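Local coordinates for chitin oligosaccahride binding protein NagB1 (PDB 7EHP), which binds the chitin oligosaccharide N,N'-diacetylchitobiose, and probably its triacetyl homologue, as a bacterial extracellular solute-binding protein, at residues 5-10 and 19-24; 40-45 and 49-54. All blocks are in the same frame, centred on the assembly; numbering follows the deposited sequence.

Contact 1: 5-10 and 19-24; sequences LRHTQV and KMLEDI
H7 and Q9, at the C-terminal end of strand 3-7 and just beyond it, meet L21 of helix 15-31 through a single methyl group. L21 CD1 lies 3.6 Å from H7 CB and 3.7 Å from H7 CG, approaching the imidazole obliquely at its root. The same methyl meets Q9 CG at 4.0 Å; here the two side chains cross at about a right angle. The other L21 branch comes less close, with CD2 at 4.3 Å from L5 CD2, so the leucine reaches L5 and H7 of the strand and Q9 of the loop after it by apolar packing alone. H7 carries its ring between its own backbone N and carbonyl carbon (chi1 67°), which, with chi2 at 86°, brings ND1 forward along the chain to the N-H of Q9. ND1 accepts it from Q9 N at 2.9 Å, with the donor nearly in the ring plane. That bond ties the imidazole to the inverse gamma turn centred on Q9, whose side chain approaches a bound NAG. With an alanine in place of H7 the CB contact would stay, but the Q9 N-H would probably lose its acceptor and a gap would open beside L21 CD1. Away from this buried patch the helix turns a polar side to solvent, where K19 is exposed. K19 NZ forms a salt bridge with D23 OD1 at 3.0 Å, on the syn lone pair of that oxygen, while D23 OD2 bridges to R315 and E22 to R15. I24 belongs instead to the packing against helix 294-307, where F303 also receives L5. A helix leucine against alternate residues L5 and H7 is the inner packing of a beta-alpha-beta unit, strand 3-7, helix 15-31 and strand 37-41, with a sugar-contacting loop at the end of its first strand.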
# COMPACT_ATOMS: atom_id res chain seq x y z
N LEU A 5 13.16 2.69 -16.91
CA LEU A 5 12.01 3.11 -16.12
C LEU A 5 11.48 1.85 -15.44
O LEU A 5 10.77 1.07 -16.06
CB LEU A 5 10.93 3.77 -16.97
CG LEU A 5 9.95 4.69 -16.22
CD1 LEU A 5 9.09 5.53 -17.18
CD2 LEU A 5 9.06 3.94 -15.25
N ARG A 6 11.81 1.68 -14.16
CA ARG A 6 11.39 0.50 -13.40
C ARG A 6 10.02 0.74 -12.77
O ARG A 6 9.83 1.71 -12.03
CB ARG A 6 12.42 0.16 -12.33
CG ARG A 6 11.91 -0.81 -11.26
CD ARG A 6 11.98 -2.25 -11.73
NE ARG A 6 13.28 -2.61 -12.30
CZ ARG A 6 14.40 -2.80 -11.62
NH1 ARG A 6 14.44 -2.69 -10.29
NH2 ARG A 6 15.51 -3.12 -12.27
N HIS A 7 9.07 -0.15 -13.05
CA HIS A 7 7.73 -0.03 -12.51
C HIS A 7 7.27 -1.41 -12.04
O HIS A 7 7.87 -2.44 -12.38
CB HIS A 7 6.76 0.50 -13.56
CG HIS A 7 6.55 -0.45 -14.68
ND1 HIS A 7 5.60 -1.45 -14.64
CD2 HIS A 7 7.21 -0.62 -15.85
CE1 HIS A 7 5.66 -2.17 -15.74
NE2 HIS A 7 6.63 -1.69 -16.50
N THR A 8 6.17 -1.44 -11.30
CA THR A 8 5.64 -2.70 -10.79
C THR A 8 4.28 -3.05 -11.38
O THR A 8 3.58 -3.91 -10.83
CB THR A 8 5.54 -2.65 -9.26
OG1 THR A 8 4.62 -1.63 -8.88
CG2 THR A 8 6.90 -2.34 -8.65
N GLN A 9 3.88 -2.40 -12.48
CA GLN A 9 2.54 -2.61 -13.03
C GLN A 9 2.57 -3.80 -13.99
O GLN A 9 2.52 -3.67 -15.21
CB GLN A 9 2.04 -1.34 -13.72
CG GLN A 9 2.00 -0.08 -12.84
CD GLN A 9 1.44 -0.34 -11.45
OE1 GLN A 9 0.34 -0.90 -11.30
NE2 GLN A 9 2.19 0.06 -10.42
N VAL A 10 2.66 -5.00 -13.41
CA VAL A 10 2.94 -6.19 -14.21
C VAL A 10 1.73 -7.09 -14.41
O VAL A 10 1.75 -7.91 -15.34
CB VAL A 10 4.11 -7.00 -13.62
CG1 VAL A 10 5.38 -6.15 -13.62
CG2 VAL A 10 3.75 -7.53 -12.20
N LYS A 19 -0.45 0.83 -19.60
CA LYS A 19 -0.72 1.59 -20.81
C LYS A 19 -0.49 3.08 -20.58
O LYS A 19 0.03 3.77 -21.47
CB LYS A 19 -2.14 1.31 -21.29
CG LYS A 19 -2.53 2.07 -22.55
CD LYS A 19 -1.56 1.80 -23.69
CE LYS A 19 -2.22 2.12 -25.04
NZ LYS A 19 -2.33 3.59 -25.21
N MET A 20 -0.83 3.59 -19.39
CA MET A 20 -0.54 5.00 -19.09
C MET A 20 0.96 5.23 -19.03
O MET A 20 1.46 6.23 -19.57
CB MET A 20 -1.21 5.43 -17.78
CG MET A 20 -1.26 6.95 -17.57
SD MET A 20 -2.13 7.54 -16.08
CE MET A 20 -0.77 7.66 -14.91
N LEU A 21 1.71 4.31 -18.41
CA LEU A 21 3.16 4.42 -18.41
C LEU A 21 3.72 4.43 -19.84
O LEU A 21 4.65 5.18 -20.14
CB LEU A 21 3.78 3.27 -17.61
CG LEU A 21 3.80 3.50 -16.10
CD1 LEU A 21 4.07 2.21 -15.33
CD2 LEU A 21 4.82 4.58 -15.71
N GLU A 22 3.16 3.59 -20.72
CA GLU A 22 3.62 3.56 -22.11
C GLU A 22 3.30 4.87 -22.83
O GLU A 22 4.08 5.31 -23.69
CB GLU A 22 2.99 2.38 -22.84
CG GLU A 22 3.48 1.02 -22.33
CD GLU A 22 2.63 -0.14 -22.79
OE1 GLU A 22 1.69 0.08 -23.59
OE2 GLU A 22 2.90 -1.29 -22.34
N ASP A 23 2.13 5.47 -22.54
CA ASP A 23 1.83 6.78 -23.11
C ASP A 23 2.83 7.81 -22.63
O ASP A 23 3.36 8.61 -23.42
CB ASP A 23 0.40 7.22 -22.75
CG ASP A 23 -0.66 6.40 -23.46
OD1 ASP A 23 -0.29 5.55 -24.29
OD2 ASP A 23 -1.86 6.61 -23.19
N ILE A 24 3.11 7.82 -21.32
CA ILE A 24 4.10 8.73 -20.77
C ILE A 24 5.46 8.51 -21.45
O ILE A 24 6.17 9.47 -21.78
CB ILE A 24 4.18 8.59 -19.23
CG1 ILE A 24 2.89 9.12 -18.58
CG2 ILE A 24 5.39 9.35 -18.68
CD1 ILE A 24 2.74 8.82 -17.06

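Contact 2: 40-45 and 49-54; sequences EGVEDK and FEKLPA. With NAG (2-acetamido-2-deoxy-beta-D-glucopyranose), chain C; NAG (2-acetamido-2-deoxy-beta-D-glucopyranose), chain B.
F49 packs back onto K45 one turn earlier in helix 44-58. Its backbone N donates to K45 O at 3.1 Å, from above the carbonyl plane (40° out of it). CG stands anti to the carbonyl carbon (chi1 -56°), which sets the ring alongside K45, with CD2 3.9 Å from K45 CB. The next atom of the ring, CE2, lies 4.0 Å from C8, the acetyl methyl of the chain C NAG. That methyl also meets D44 CG at 3.7 Å, while D44 OD2 takes a hydrogen bond from O6 of the chain B NAG at 2.6 Å. R362 makes a cation-pi contact with F49, and K45 NZ leads away to a salt bridge with D164. At 49-51 the helix widens into a pi-type turn. K51 then extends toward the loop just after strand 37-41: its CD rests 3.9 Å from V42 CG2, crossing the valine at about a right angle. K51 NZ stays 4.7 Å from E40 OE1, too far for a salt bridge; the strongest partner of E40 is R6. A kink follows at P53. The chemistry divides accordingly: one end offers a carboxylate to a sugar hydroxyl and carbon to an acetyl methyl, consistent with selection for N-acetylated sugars, while the other is aliphatic packing, with the opposite charges of K51 and E40 near but not in contact.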
# COMPACT_ATOMS: atom_id res chain seq x y z
N GLU A 40 10.66 -1.48 -17.65
CA GLU A 40 10.93 -2.80 -17.08
C GLU A 40 9.99 -2.99 -15.90
O GLU A 40 10.08 -2.28 -14.91
CB GLU A 40 12.40 -2.95 -16.65
CG GLU A 40 12.67 -4.31 -15.95
CD GLU A 40 14.04 -4.43 -15.32
OE1 GLU A 40 14.62 -5.53 -15.40
OE2 GLU A 40 14.55 -3.43 -14.74
N GLY A 41 9.07 -3.96 -16.03
CA GLY A 41 8.15 -4.26 -14.95
C GLY A 41 8.67 -5.40 -14.09
O GLY A 41 9.06 -6.45 -14.60
N VAL A 42 8.69 -5.17 -12.79
CA VAL A 42 9.13 -6.16 -11.82
C VAL A 42 8.05 -6.25 -10.75
O VAL A 42 7.58 -5.21 -10.26
CB VAL A 42 10.50 -5.80 -11.21
CG1 VAL A 42 10.89 -6.77 -10.10
CG2 VAL A 42 11.58 -5.76 -12.31
N GLU A 43 7.64 -7.47 -10.41
CA GLU A 43 6.60 -7.65 -9.40
C GLU A 43 6.93 -6.87 -8.14
O GLU A 43 8.08 -6.85 -7.69
CB GLU A 43 6.44 -9.13 -9.06
CG GLU A 43 5.19 -9.39 -8.22
CD GLU A 43 5.08 -10.84 -7.77
OE1 GLU A 43 6.11 -11.44 -7.42
OE2 GLU A 43 3.96 -11.39 -7.78
N ASP A 44 5.90 -6.24 -7.57
CA ASP A 44 6.01 -5.32 -6.44
C ASP A 44 6.97 -5.77 -5.35
O ASP A 44 7.95 -5.08 -5.04
CB ASP A 44 4.62 -5.03 -5.86
CG ASP A 44 3.83 -6.30 -5.47
OD1 ASP A 44 4.38 -7.43 -5.40
OD2 ASP A 44 2.61 -6.17 -5.23
N LYS A 45 6.68 -6.92 -4.71
CA LYS A 45 7.52 -7.38 -3.61
C LYS A 45 8.92 -7.74 -4.08
O LYS A 45 9.88 -7.61 -3.32
CB LYS A 45 6.87 -8.58 -2.93
CG LYS A 45 6.80 -9.85 -3.79
CD LYS A 45 6.14 -11.00 -3.04
CE LYS A 45 6.44 -12.32 -3.73
NZ LYS A 45 5.90 -13.51 -3.00
N PHE A 49 11.66 -5.36 -2.22
CA PHE A 49 12.31 -6.05 -1.12
C PHE A 49 13.55 -6.83 -1.53
O PHE A 49 14.28 -7.28 -0.64
CB PHE A 49 11.31 -7.00 -0.42
CG PHE A 49 10.07 -6.31 0.07
CD1 PHE A 49 10.15 -5.07 0.69
CD2 PHE A 49 8.83 -6.90 -0.07
CE1 PHE A 49 9.03 -4.44 1.15
CE2 PHE A 49 7.71 -6.28 0.37
CZ PHE A 49 7.80 -5.03 0.99
N GLU A 50 13.82 -7.00 -2.83
CA GLU A 50 15.03 -7.72 -3.25
C GLU A 50 15.79 -7.02 -4.38
O GLU A 50 16.96 -6.67 -4.20
CB GLU A 50 14.69 -9.14 -3.70
CG GLU A 50 14.32 -10.08 -2.52
CD GLU A 50 15.56 -10.62 -1.76
OE1 GLU A 50 15.68 -10.37 -0.53
OE2 GLU A 50 16.40 -11.31 -2.38
N LYS A 51 15.14 -6.81 -5.53
CA LYS A 51 15.85 -6.33 -6.72
C LYS A 51 16.43 -4.94 -6.51
O LYS A 51 17.64 -4.74 -6.67
CB LYS A 51 14.91 -6.33 -7.93
CG LYS A 51 15.60 -6.06 -9.26
CD LYS A 51 14.85 -6.72 -10.41
CE LYS A 51 15.63 -6.66 -11.73
NZ LYS A 51 16.84 -7.53 -11.73
N LEU A 52 15.57 -3.97 -6.17
CA LEU A 52 16.00 -2.57 -6.03
C LEU A 52 16.95 -2.37 -4.85
O LEU A 52 17.93 -1.62 -5.00
CB LEU A 52 14.79 -1.63 -5.91
CG LEU A 52 15.04 -0.12 -5.89
CD1 LEU A 52 15.85 0.33 -7.09
CD2 LEU A 52 13.74 0.68 -5.81
N PRO A 53 16.72 -2.96 -3.67
CA PRO A 53 17.75 -2.87 -2.62
C PRO A 53 19.11 -3.35 -3.08
O PRO A 53 20.13 -2.73 -2.74
CB PRO A 53 17.18 -3.77 -1.51
CG PRO A 53 15.72 -3.60 -1.65
CD PRO A 53 15.54 -3.69 -3.16
N ALA A 54 19.15 -4.43 -3.85
CA ALA A 54 20.43 -4.93 -4.35
C ALA A 54 21.08 -3.92 -5.29
O ALA A 54 22.26 -3.58 -5.13
CB ALA A 54 20.24 -6.27 -5.05
C1 NAG C . 1.83 -1.59 -1.16
C2 NAG C . 3.05 -2.20 -0.49
C3 NAG C . 2.87 -2.23 1.02
C4 NAG C . 2.56 -0.83 1.53
C5 NAG C . 1.36 -0.25 0.78
C6 NAG C . 1.05 1.19 1.16
C7 NAG C . 4.54 -3.85 -1.54
C8 NAG C . 4.69 -5.26 -2.01
N2 NAG C . 3.35 -3.53 -1.00
O3 NAG C . 4.05 -2.71 1.63
O4 NAG C . 2.26 -0.85 2.92
O5 NAG C . 1.59 -0.27 -0.63
O6 NAG C . 2.20 2.03 1.04
O7 NAG C . 5.46 -3.03 -1.64
C1 NAG B . 0.71 -0.32 -6.11
C2 NAG B . 0.62 0.76 -5.04
C3 NAG B . 1.38 0.33 -3.79
C4 NAG B . 1.03 -1.11 -3.37
C5 NAG B . 1.00 -2.04 -4.59
C6 NAG B . 0.53 -3.46 -4.30
C7 NAG B . 0.37 2.92 -6.20
C8 NAG B . 1.06 4.20 -6.57
N2 NAG B . 1.12 2.04 -5.52
O1 NAG B . 0.05 0.10 -7.26
O3 NAG B . 1.12 1.26 -2.74
O4 NAG B . 2.10 -1.58 -2.56
O5 NAG B . 0.16 -1.52 -5.62
O6 NAG B . 0.84 -4.31 -5.40
O7 NAG B . -0.79 2.69 -6.51

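In the fold
Contact 1 closes before contact 2 opens along the chain, and their centres lie about 14 Å apart. Helix 15-31 carries the second half of contact 1 and leads into strand 37-41, where contact 2 begins. Strands 3-7 and 37-41 run parallel as neighbours in one sheet, and the two contacts touch there: R6 NH2 bridges to E40 OE2 at 2.7 Å, and H7 O probably accepts V42 N. Both strands end toward the glycan, so Q9 from contact 1 and D44, K45 and F49 from contact 2 join the same pocket. This beta-alpha-beta-alpha succession thus presents pocket residues from the segments that follow successive strands, consistent with the periplasmic-binding-protein clan.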